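Local coordinates for HspA (Thermosynechococcus vulcanus, PDB 6EWN), which is a small heat shock protein of the HSP20 family, probably acting as a chaperone that keeps unfolding proteins from aggregating, at residues A[47-50]-A[51-55]. Residues are numbered along the deposited sequence; the frame is centred on the assembly and turned at random.
Sequences ETKT and ETEGM. With URE (urea), chain N.
Glu53 folds back across a tight reversal of the chain to meet Thr50 and Lys49. Glu53 N donates to Thr50 O at 3.1 Å, the hydrogen bond of a beta turn with Glu51 and Thr52 at the corners, although the place of that oxygen is not quite sure. The carboxylate of Glu53 returns to the same residue: Thr50 N gives OE1 a nearly straight (174°) but weak bond at 3.5 Å. With CG of Glu53 set between its own N and carbonyl carbon (chi1 45°), the chain runs inward under the turn and brings the acid back to the residue where the turn begins. A long acidic side chain suits this place because it can accept from the main chain while lying near a lysine.

Beside it, Lys49 crosses the acid at about a right angle. Its CD lies 3.4 Å from Glu53 OE1, whereas NZ stays 4.3 Å from that oxygen, beyond a salt bridge. The bend at chi3 (90°) helps bring Lys49 NZ to 3.8 Å from Glu47 OE1, a long salt bridge. Lysine suits the site, its aliphatic chain crossing one acid while the ammonium reaches toward another; but this is one of two modelled conformers, and probably neither acid holds it firmly. On the outer side of the turn, the methyl CG2 of Thr50 rests 3.1 Å from Thr52 OG1, small polar residues fitting an exposed bend.

Further out, an inverse gamma turn centred on Thr48 leads into the reversal. Thr50 to Gly54 form the pocket of a urea, whose N2 lies 3.2 Å from Glu51 O. The bend probably belongs to the region that, in relatives, carries the short strand exchanged between subunits of a dimer. Here it protrudes from the alpha-crystallin domain, within the long connection from strand 38-42 to strand 81-84.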
loop_
_atom_site.group_PDB
_atom_site.type_symbol
_atom_site.label_atom_id
_atom_site.label_comp_id
_atom_site.label_asym_id
_atom_site.label_seq_id
_atom_site.Cartn_x
_atom_site.Cartn_y
_atom_site.Cartn_z
ATOM N N GLU A 47 2.672 -14.899 -11.983
ATOM C CA GLU A 47 1.523 -15.799 -12.067
ATOM C C GLU A 47 1.873 -16.931 -13.037
ATOM O O GLU A 47 1.700 -16.822 -14.259
ATOM C CB GLU A 47 0.281 -15.035 -12.494
ATOM C CG GLU A 47 0.428 -14.136 -13.758
ATOM C CD GLU A 47 -0.936 -13.560 -14.246
ATOM O OE1 GLU A 47 -1.992 -14.103 -13.904
ATOM O OE2 GLU A 47 -0.950 -12.527 -14.917
ATOM N N THR A 48 2.393 -18.030 -12.473
ATOM C CA THR A 48 2.915 -19.155 -13.253
ATOM C C THR A 48 1.791 -20.118 -13.633
ATOM O O THR A 48 1.808 -21.321 -13.336
ATOM C CB THR A 48 4.019 -19.871 -12.488
ATOM O OG1 THR A 48 4.484 -19.015 -11.462
ATOM C CG2 THR A 48 5.189 -20.233 -13.448
ATOM N N LYS A 49 0.831 -19.556 -14.366
ATOM C CA LYS A 49 -0.314 -20.304 -14.863
ATOM C C LYS A 49 0.190 -21.527 -15.631
ATOM O O LYS A 49 0.874 -22.382 -15.058
ATOM C CB LYS A 49 -1.204 -19.390 -15.728
ATOM C CG LYS A 49 -1.654 -18.086 -15.004
ATOM C CD LYS A 49 -1.953 -16.918 -15.968
ATOM C CE LYS A 49 -3.401 -16.878 -16.433
ATOM N NZ LYS A 49 -3.709 -15.573 -16.950
ATOM N N THR A 50 -0.112 -21.617 -16.929
ATOM C CA THR A 50 0.326 -22.719 -17.769
ATOM C C THR A 50 1.535 -22.200 -18.523
ATOM O O THR A 50 1.426 -21.260 -19.290
ATOM C CB THR A 50 -0.804 -23.158 -18.700
ATOM O OG1 THR A 50 -1.954 -23.496 -17.917
ATOM C CG2 THR A 50 -0.383 -24.344 -19.589
ATOM N N GLU A 51 2.696 -22.779 -18.287
ATOM C CA GLU A 51 3.939 -22.244 -18.825
ATOM C C GLU A 51 4.027 -22.316 -20.353
ATOM O O GLU A 51 5.117 -22.263 -20.935
ATOM C CB GLU A 51 5.055 -23.013 -18.176
ATOM C CG GLU A 51 6.281 -22.289 -17.900
ATOM C CD GLU A 51 7.266 -23.281 -17.335
ATOM O OE1 GLU A 51 8.467 -22.971 -17.182
ATOM O OE2 GLU A 51 6.810 -24.411 -17.087
ATOM N N THR A 52 2.880 -22.409 -21.012
ATOM C CA THR A 52 2.794 -22.556 -22.456
ATOM C C THR A 52 1.680 -21.731 -23.081
ATOM O O THR A 52 1.720 -21.532 -24.290
ATOM C CB THR A 52 2.595 -24.028 -22.823
ATOM O OG1 THR A 52 1.712 -24.650 -21.892
ATOM C CG2 THR A 52 3.918 -24.784 -22.839
ATOM N N GLU A 53 0.707 -21.217 -22.306
ATOM C CA GLU A 53 -0.338 -20.292 -22.771
ATOM C C GLU A 53 0.245 -19.053 -23.467
ATOM O O GLU A 53 1.435 -19.029 -23.804
ATOM C CB GLU A 53 -1.238 -19.865 -21.589
ATOM C CG GLU A 53 -0.405 -19.526 -20.398
ATOM C CD GLU A 53 -1.021 -18.674 -19.327
ATOM O OE1 GLU A 53 -1.932 -19.139 -18.596
ATOM O OE2 GLU A 53 -0.524 -17.541 -19.181
ATOM N N GLY A 54 -0.574 -18.031 -23.694
ATOM C CA GLY A 54 -0.102 -16.820 -24.367
ATOM C C GLY A 54 -0.141 -15.575 -23.507
ATOM O O GLY A 54 -0.646 -15.585 -22.390
ATOM N N MET A 55 0.403 -14.485 -24.049
ATOM C CA MET A 55 0.704 -13.130 -23.635
ATOM C C MET A 55 0.782 -11.900 -24.934
ATOM O O MET A 55 1.133 -10.725 -24.871
ATOM C CB MET A 55 2.044 -13.097 -22.921
ATOM C CG MET A 55 3.248 -13.786 -23.600
ATOM S SD MET A 55 4.780 -13.773 -22.640
ATOM C CE MET A 55 5.191 -12.026 -22.547
HETATM C C URE N . 3.580 -18.660 -21.835
HETATM O O URE N . 2.441 -18.648 -21.557
HETATM N N1 URE N . 4.067 -18.258 -23.140
HETATM N N2 URE N . 4.522 -19.076 -20.815
#